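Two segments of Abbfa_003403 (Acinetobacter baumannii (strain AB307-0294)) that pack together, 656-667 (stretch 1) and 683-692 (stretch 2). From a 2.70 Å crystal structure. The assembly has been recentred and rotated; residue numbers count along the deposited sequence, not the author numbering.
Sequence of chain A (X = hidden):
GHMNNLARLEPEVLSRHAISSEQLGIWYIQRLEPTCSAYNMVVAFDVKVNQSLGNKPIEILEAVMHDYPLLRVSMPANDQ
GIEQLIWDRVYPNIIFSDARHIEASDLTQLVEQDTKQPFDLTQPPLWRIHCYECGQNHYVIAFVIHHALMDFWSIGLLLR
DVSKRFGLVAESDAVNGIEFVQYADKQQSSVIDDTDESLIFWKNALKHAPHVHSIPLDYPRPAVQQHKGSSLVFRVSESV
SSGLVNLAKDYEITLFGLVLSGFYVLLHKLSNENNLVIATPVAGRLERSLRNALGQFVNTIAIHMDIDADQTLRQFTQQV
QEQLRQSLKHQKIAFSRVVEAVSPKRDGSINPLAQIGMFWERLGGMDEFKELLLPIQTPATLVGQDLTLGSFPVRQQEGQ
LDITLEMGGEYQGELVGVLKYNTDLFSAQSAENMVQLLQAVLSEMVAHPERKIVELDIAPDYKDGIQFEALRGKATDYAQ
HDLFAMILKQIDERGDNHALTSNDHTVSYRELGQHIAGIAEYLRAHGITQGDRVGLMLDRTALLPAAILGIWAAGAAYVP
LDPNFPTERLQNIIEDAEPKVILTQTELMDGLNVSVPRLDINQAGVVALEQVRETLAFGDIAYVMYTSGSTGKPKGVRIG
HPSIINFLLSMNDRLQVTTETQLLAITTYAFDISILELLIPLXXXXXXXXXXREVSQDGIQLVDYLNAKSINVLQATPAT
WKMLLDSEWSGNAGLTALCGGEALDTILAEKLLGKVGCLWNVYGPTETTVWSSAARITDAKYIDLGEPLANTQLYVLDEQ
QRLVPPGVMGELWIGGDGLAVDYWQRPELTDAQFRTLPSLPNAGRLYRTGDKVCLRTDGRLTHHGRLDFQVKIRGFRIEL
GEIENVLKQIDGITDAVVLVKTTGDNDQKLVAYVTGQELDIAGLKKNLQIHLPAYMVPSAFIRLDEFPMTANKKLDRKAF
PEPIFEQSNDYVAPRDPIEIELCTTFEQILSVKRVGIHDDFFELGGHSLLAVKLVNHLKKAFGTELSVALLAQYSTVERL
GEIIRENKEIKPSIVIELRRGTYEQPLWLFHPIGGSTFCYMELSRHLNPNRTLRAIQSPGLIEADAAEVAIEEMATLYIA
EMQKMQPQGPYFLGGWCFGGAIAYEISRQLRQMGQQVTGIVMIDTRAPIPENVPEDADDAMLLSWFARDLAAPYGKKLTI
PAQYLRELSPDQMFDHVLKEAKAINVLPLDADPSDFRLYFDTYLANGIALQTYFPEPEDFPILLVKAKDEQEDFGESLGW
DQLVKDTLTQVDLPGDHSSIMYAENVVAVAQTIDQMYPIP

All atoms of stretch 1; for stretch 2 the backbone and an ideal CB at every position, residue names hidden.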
ATOM      1  N   GLN A 656      17.704 -27.563 -26.733  1.00 56.76           N
ATOM      2  CA  GLN A 656      18.033 -28.889 -27.259  1.00 56.58           C
ATOM      3  C   GLN A 656      17.208 -29.205 -28.501  1.00 57.89           C
ATOM      4  O   GLN A 656      16.446 -30.173 -28.516  1.00 61.10           O
ATOM      5  CB  GLN A 656      17.815 -29.963 -26.188  1.00 61.41           C
ATOM      6  CG  GLN A 656      18.786 -29.895 -25.011  1.00 67.65           C
ATOM      7  CD  GLN A 656      20.209 -30.260 -25.402  1.00 81.42           C
ATOM      8  OE1 GLN A 656      20.988 -29.406 -25.829  1.00 84.04           O
ATOM      9  NE2 GLN A 656      20.559 -31.533 -25.247  1.00 89.69           N
ATOM     10  N   VAL A 657      17.353 -28.369 -29.527  1.00 56.95           N
ATOM     11  CA  VAL A 657      16.578 -28.492 -30.757  1.00 52.45           C
ATOM     12  C   VAL A 657      17.005 -29.738 -31.537  1.00 58.55           C
ATOM     13  O   VAL A 657      18.190 -30.065 -31.616  1.00 64.45           O
ATOM     14  CB  VAL A 657      16.723 -27.220 -31.632  1.00 47.45           C
ATOM     15  CG1 VAL A 657      16.062 -27.398 -32.988  1.00 40.10           C
ATOM     16  CG2 VAL A 657      16.123 -26.028 -30.927  1.00 38.44           C
ATOM     17  N   THR A 658      16.021 -30.447 -32.083  1.00 56.28           N
ATOM     18  CA  THR A 658      16.259 -31.710 -32.764  1.00 57.66           C
ATOM     19  C   THR A 658      15.479 -31.787 -34.054  1.00 62.02           C
ATOM     20  O   THR A 658      14.887 -30.808 -34.491  1.00 63.73           O
ATOM     21  CB  THR A 658      15.831 -32.900 -31.921  1.00 62.27           C
ATOM     22  OG1 THR A 658      14.397 -32.951 -31.899  1.00 66.32           O
ATOM     23  CG2 THR A 658      16.365 -32.782 -30.502  1.00 59.47           C
ATOM     24  N   THR A 659      15.446 -32.975 -34.642  1.00 66.72           N
ATOM     25  CA  THR A 659      14.737 -33.187 -35.894  1.00 68.89           C
ATOM     26  C   THR A 659      13.229 -33.033 -35.717  1.00 69.22           C
ATOM     27  O   THR A 659      12.528 -32.556 -36.615  1.00 63.46           O
ATOM     28  CB  THR A 659      15.075 -34.564 -36.459  1.00 78.64           C
ATOM     29  OG1 THR A 659      16.412 -34.530 -36.967  1.00 76.49           O
ATOM     30  CG2 THR A 659      14.125 -34.956 -37.576  1.00 88.29           C
ATOM     31  N   GLU A 660      12.739 -33.406 -34.537  1.00 72.52           N
ATOM     32  CA  GLU A 660      11.308 -33.374 -34.264  1.00 72.98           C
ATOM     33  C   GLU A 660      10.807 -31.986 -33.859  1.00 70.39           C
ATOM     34  O   GLU A 660       9.618 -31.796 -33.598  1.00 65.67           O
ATOM     35  CB  GLU A 660      10.975 -34.397 -33.183  1.00 76.43           C
ATOM     36  CG  GLU A 660      11.227 -35.824 -33.637  1.00 90.94           C
ATOM     37  CD  GLU A 660      11.322 -36.804 -32.485  1.00102.45           C
ATOM     38  OE1 GLU A 660      10.385 -37.613 -32.309  1.00110.88           O
ATOM     39  OE2 GLU A 660      12.333 -36.761 -31.752  1.00103.50           O
ATOM     40  N   THR A 661      11.711 -31.013 -33.822  1.00 73.49           N
ATOM     41  CA  THR A 661      11.348 -29.661 -33.405  1.00 67.26           C
ATOM     42  C   THR A 661      10.446 -28.981 -34.418  1.00 62.76           C
ATOM     43  O   THR A 661      10.791 -28.877 -35.593  1.00 57.94           O
ATOM     44  CB  THR A 661      12.577 -28.760 -33.199  1.00 55.20           C
ATOM     45  OG1 THR A 661      13.411 -29.294 -32.165  1.00 59.02           O
ATOM     46  CG2 THR A 661      12.125 -27.384 -32.796  1.00 40.84           C
ATOM     47  N   GLN A 662       9.293 -28.510 -33.960  1.00 58.48           N
ATOM     48  CA  GLN A 662       8.423 -27.721 -34.811  1.00 53.90           C
ATOM     49  C   GLN A 662       8.111 -26.387 -34.146  1.00 48.97           C
ATOM     50  O   GLN A 662       7.333 -26.304 -33.197  1.00 53.82           O
ATOM     51  CB  GLN A 662       7.151 -28.498 -35.145  1.00 53.95           C
ATOM     52  CG  GLN A 662       7.429 -29.651 -36.089  1.00 63.31           C
ATOM     53  CD  GLN A 662       6.178 -30.272 -36.670  1.00 74.94           C
ATOM     54  OE1 GLN A 662       5.132 -30.318 -36.026  1.00 80.69           O
ATOM     55  NE2 GLN A 662       6.278 -30.745 -37.907  1.00 79.20           N
ATOM     56  N   LEU A 663       8.728 -25.337 -34.670  1.00 45.82           N
ATOM     57  CA  LEU A 663       8.665 -24.016 -34.066  1.00 44.73           C
ATOM     58  C   LEU A 663       7.727 -23.100 -34.829  1.00 41.56           C
ATOM     59  O   LEU A 663       7.820 -22.994 -36.054  1.00 45.35           O
ATOM     60  CB  LEU A 663      10.066 -23.397 -34.013  1.00 44.53           C
ATOM     61  CG  LEU A 663      10.296 -22.177 -33.120  1.00 38.88           C
ATOM     62  CD1 LEU A 663      11.725 -22.200 -32.686  1.00 38.07           C
ATOM     63  CD2 LEU A 663       9.985 -20.858 -33.836  1.00 31.10           C
ATOM     64  N   LEU A 664       6.833 -22.429 -34.105  1.00 39.96           N
ATOM     65  CA  LEU A 664       5.937 -21.473 -34.737  1.00 41.97           C
ATOM     66  C   LEU A 664       6.509 -20.067 -34.664  1.00 42.22           C
ATOM     67  O   LEU A 664       6.471 -19.425 -33.611  1.00 48.21           O
ATOM     68  CB  LEU A 664       4.559 -21.502 -34.095  1.00 43.49           C
ATOM     69  CG  LEU A 664       3.534 -20.632 -34.821  1.00 40.05           C
ATOM     70  CD1 LEU A 664       3.291 -21.168 -36.224  1.00 38.63           C
ATOM     71  CD2 LEU A 664       2.224 -20.541 -34.039  1.00 37.51           C
ATOM     72  N   ALA A 665       7.036 -19.598 -35.793  1.00 36.61           N
ATOM     73  CA  ALA A 665       7.589 -18.260 -35.895  1.00 33.86           C
ATOM     74  C   ALA A 665       6.508 -17.190 -36.148  1.00 40.73           C
ATOM     75  O   ALA A 665       5.874 -17.163 -37.206  1.00 35.42           O
ATOM     76  CB  ALA A 665       8.622 -18.231 -36.980  1.00 29.28           C
ATOM     77  N   ILE A 666       6.315 -16.299 -35.176  1.00 44.30           N
ATOM     78  CA  ILE A 666       5.245 -15.302 -35.244  1.00 44.49           C
ATOM     79  C   ILE A 666       5.757 -13.875 -35.213  1.00 39.41           C
ATOM     80  O   ILE A 666       5.016 -12.945 -35.484  1.00 42.88           O
ATOM     81  CB  ILE A 666       4.261 -15.449 -34.082  1.00 37.66           C
ATOM     82  CG1 ILE A 666       4.956 -15.104 -32.777  1.00 38.57           C
ATOM     83  CG2 ILE A 666       3.752 -16.869 -33.990  1.00 33.75           C
ATOM     84  CD1 ILE A 666       4.104 -15.406 -31.590  1.00 47.80           C
ATOM     85  N   THR A 667       7.020 -13.704 -34.852  1.00 37.03           N
ATOM     86  CA  THR A 667       7.566 -12.375 -34.634  1.00 33.56           C
ATOM     87  C   THR A 667       8.056 -11.752 -35.931  1.00 34.15           C
ATOM     88  O   THR A 667       8.782 -12.400 -36.700  1.00 37.33           O
ATOM     89  CB  THR A 667       8.724 -12.433 -33.633  1.00 30.10           C
ATOM     90  OG1 THR A 667       8.305 -13.153 -32.470  1.00 38.91           O
ATOM     91  CG2 THR A 667       9.179 -11.046 -33.232  1.00 23.07           C
ATOM     92  N   UNK A 683      19.209 -25.155 -38.154  1.00 49.99           N
ATOM     93  CA  UNK A 683      20.519 -25.638 -37.720  1.00 49.40           C
ATOM     94  C   UNK A 683      20.509 -27.121 -37.295  1.00 50.49           C
ATOM     95  O   UNK A 683      21.568 -27.763 -37.233  1.00 54.42           O
ATOM     96  CB  UNK A 683      21.017 -24.776 -36.558  1.00 49.40           C
ATOM     97  N   UNK A 684      19.335 -27.677 -37.005  1.00 46.22           N
ATOM     98  CA  UNK A 684      19.315 -29.024 -36.436  1.00 52.55           C
ATOM     99  C   UNK A 684      18.406 -30.030 -37.154  1.00 57.64           C
ATOM    100  O   UNK A 684      18.356 -31.205 -36.769  1.00 62.81           O
ATOM    101  CB  UNK A 684      18.883 -28.932 -34.971  1.00 52.55           C
ATOM    102  N   UNK A 685      17.715 -29.584 -38.203  1.00 47.55           N
ATOM    103  CA  UNK A 685      16.950 -30.488 -39.046  1.00 44.64           C
ATOM    104  C   UNK A 685      15.450 -30.466 -38.810  1.00 49.93           C
ATOM    105  O   UNK A 685      14.693 -31.224 -39.437  1.00 54.13           O
ATOM    106  CB  UNK A 685      17.462 -31.916 -38.844  1.00 44.64           C
ATOM    107  N   UNK A 686      15.018 -29.594 -37.903  1.00 43.22           N
ATOM    108  CA  UNK A 686      13.609 -29.434 -37.585  1.00 47.25           C
ATOM    109  C   UNK A 686      12.834 -28.577 -38.576  1.00 46.14           C
ATOM    110  O   UNK A 686      13.328 -28.268 -39.656  1.00 46.92           O
ATOM    111  CB  UNK A 686      13.474 -28.827 -36.187  1.00 47.25           C
ATOM    112  N   UNK A 687      11.616 -28.194 -38.201  1.00 50.20           N
ATOM    113  CA  UNK A 687      10.723 -27.448 -39.082  1.00 48.71           C
ATOM    114  C   UNK A 687      10.395 -26.037 -38.581  1.00 50.26           C
ATOM    115  O   UNK A 687      10.042 -25.837 -37.414  1.00 51.59           O
ATOM    116  CB  UNK A 687       9.423 -28.233 -39.266  1.00 48.71           C
ATOM    117  N   UNK A 688      10.508 -25.053 -39.467  1.00 47.79           N
ATOM    118  CA  UNK A 688      10.021 -23.709 -39.160  1.00 47.73           C
ATOM    119  C   UNK A 688       8.633 -23.500 -39.765  1.00 45.95           C
ATOM    120  O   UNK A 688       8.470 -23.537 -40.984  1.00 44.44           O
ATOM    121  CB  UNK A 688      10.995 -22.650 -39.680  1.00 47.73           C
ATOM    122  N   UNK A 689       7.635 -23.293 -38.913  1.00 42.47           N
ATOM    123  CA  UNK A 689       6.321 -22.881 -39.384  1.00 43.10           C
ATOM    124  C   UNK A 689       6.271 -21.356 -39.442  1.00 47.22           C
ATOM    125  O   UNK A 689       6.206 -20.682 -38.406  1.00 45.97           O
ATOM    126  CB  UNK A 689       5.216 -23.431 -38.480  1.00 43.10           C
ATOM    127  N   UNK A 690       6.337 -20.806 -40.651  1.00 44.18           N
ATOM    128  CA  UNK A 690       6.218 -19.363 -40.804  1.00 41.32           C
ATOM    129  C   UNK A 690       4.747 -18.968 -40.703  1.00 47.45           C
ATOM    130  O   UNK A 690       3.942 -19.252 -41.590  1.00 53.39           O
ATOM    131  CB  UNK A 690       6.816 -18.902 -42.135  1.00 41.32           C
ATOM    132  N   UNK A 691       4.406 -18.322 -39.595  1.00 44.88           N
ATOM    133  CA  UNK A 691       3.022 -17.989 -39.290  1.00 40.63           C
ATOM    134  C   UNK A 691       2.571 -16.711 -39.980  1.00 43.93           C
ATOM    135  O   UNK A 691       3.154 -15.646 -39.760  1.00 45.94           O
ATOM    136  CB  UNK A 691       2.838 -17.852 -37.777  1.00 40.63           C
ATOM    137  N   UNK A 692       1.519 -16.805 -40.805  1.00 48.55           N
ATOM    138  CA  UNK A 692       1.002 -15.604 -41.469  1.00 49.24           C
ATOM    139  C   UNK A 692       0.607 -14.568 -40.430  1.00 52.90           C
ATOM    140  O   UNK A 692       0.227 -14.897 -39.306  1.00 59.99           O
ATOM    141  CB  UNK A 692      -0.193 -15.944 -42.362  1.00 49.24           C
TER

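Position 683 has nothing of stretch 1 within 5.5 Å of its ideal CB, so stretch 1 sets no preference; the residue is Met683.

At position 684 the CA-to-CB bond points toward stretch 1, with the ideal CB 3.6 Å from Val657 O. A side chain with an apolar stem suits the place, aromatic or aliphatic. Tyr684 fills it, its CB 3.8 Å from Val657 CG1, and its ring lies oblique to the carbonyl of Val657.

Position 685 has phi/psi of 103/2. A CB here would be jammed against the carbonyl oxygen of the residue before, which by itself calls for glycine, and Gly685 is found.

Position 686 has an ordinary negative phi, so the reason for a small residue lies across the gap. Its ideal CB would sit 2.7 Å from Thr661 O and 3.0 Å from Thr658 O, both clashes. Only glycine avoids them, and Gly686 brings its CA to 3.4 Å from Thr659 O in a CA-H...O contact.

From 687 to 690 the chain pairs in parallel with 662-665, and successive side chains alternate between the sheet's two faces. Position 687 shares a face with Gln662, whose CG is 4.0 Å from the ideal CB. Valine, isoleucine or threonine would suit this extended backbone. Val687 is present; its N donates to Thr661 O (2.8 Å), and its O accepts from Leu663 N (3.1 Å).

Position 688 lies on the face of Leu663 and Ala665. With its ideal CB no nearer to stretch 1 than 4.8 Å, to Leu663 O, it would take several apolar residues; a beta-branched one suits the strand. Val688 places CG1 4.3 Å from Ala665 CB.

Position 689 returns to the face of Gln662 and Leu664, its ideal CB 3.7 Å from Leu664 CD1. A flat or long side chain, polar or apolar, could run beside Gln662. His689 does so: its NE2 lies 3.6 Å from Gln662 CD, which sits at the ring edge. Its N donates to Leu663 O (2.9 Å) and its O accepts from Ala665 N (2.9 Å), both bonds to the same neighbouring strand.

Position 690 pairs with Ala665, but its ideal CB is 5.3 Å from Ala665 O; several beta-favouring residues would do. Val690 touches stretch 1 little.

Position 691 points toward stretch 1, its ideal CB a tight 3.2 Å from Ala665 O. Leu664 CD1 and Ile666 CG2 make an apolar setting that suits a modest apolar or weakly polar side chain, cysteine among several. Cys691 sets CB 3.7 Å from Leu664 CD1 and 4.0 Å from Ile666 CG2, while its N donates to Ala665 O (3.0 Å).

Position 692 points away, and its phi of -58° admits proline; Pro692 makes no contact.

Stretch 2 (683-692) MYGGVVHVCP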
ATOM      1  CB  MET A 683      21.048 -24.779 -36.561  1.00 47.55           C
ATOM      2  CG  MET A 683      21.473 -23.358 -36.928  1.00 45.14           C
ATOM      3  SD  MET A 683      21.578 -22.238 -35.496  1.00 38.52           S
ATOM      4  CE  MET A 683      22.583 -23.174 -34.350  1.00 33.88           C
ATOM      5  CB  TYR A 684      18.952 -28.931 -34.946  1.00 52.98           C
ATOM      6  CG  TYR A 684      20.021 -28.197 -34.169  1.00 47.99           C
ATOM      7  CD1 TYR A 684      21.223 -28.827 -33.852  1.00 46.07           C
ATOM      8  CD2 TYR A 684      19.861 -26.863 -33.799  1.00 46.71           C
ATOM      9  CE1 TYR A 684      22.230 -28.173 -33.170  1.00 42.54           C
ATOM     10  CE2 TYR A 684      20.872 -26.190 -33.103  1.00 48.42           C
ATOM     11  CZ  TYR A 684      22.055 -26.864 -32.798  1.00 51.15           C
ATOM     12  OH  TYR A 684      23.071 -26.238 -32.124  1.00 55.40           O
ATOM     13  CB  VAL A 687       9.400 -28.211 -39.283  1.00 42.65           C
ATOM     14  CG1 VAL A 687       8.429 -27.376 -40.096  1.00 41.76           C
ATOM     15  CG2 VAL A 687       9.658 -29.544 -39.947  1.00 45.10           C
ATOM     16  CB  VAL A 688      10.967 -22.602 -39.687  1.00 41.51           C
ATOM     17  CG1 VAL A 688      10.303 -21.231 -39.557  1.00 38.54           C
ATOM     18  CG2 VAL A 688      12.303 -22.622 -38.955  1.00 35.40           C
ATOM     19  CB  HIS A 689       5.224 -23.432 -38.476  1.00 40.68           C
ATOM     20  CG  HIS A 689       5.172 -24.926 -38.450  1.00 48.80           C
ATOM     21  ND1 HIS A 689       4.251 -25.653 -39.174  1.00 58.05           N
ATOM     22  CD2 HIS A 689       5.947 -25.833 -37.810  1.00 52.55           C
ATOM     23  CE1 HIS A 689       4.456 -26.943 -38.974  1.00 62.99           C
ATOM     24  NE2 HIS A 689       5.482 -27.079 -38.153  1.00 59.57           N
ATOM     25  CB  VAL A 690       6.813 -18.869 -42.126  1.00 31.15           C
ATOM     26  CG1 VAL A 690       6.688 -17.370 -42.215  1.00 29.81           C
ATOM     27  CG2 VAL A 690       8.263 -19.268 -42.223  1.00 30.48           C
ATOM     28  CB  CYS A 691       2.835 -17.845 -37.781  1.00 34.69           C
ATOM     29  SG  CYS A 691       1.125 -17.588 -37.312  1.00 47.87           S
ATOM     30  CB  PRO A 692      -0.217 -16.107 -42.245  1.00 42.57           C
ATOM     31  CG  PRO A 692      -0.068 -17.590 -42.287  1.00 49.36           C
ATOM     32  CD  PRO A 692       0.671 -17.981 -41.055  1.00 52.16           C
TER
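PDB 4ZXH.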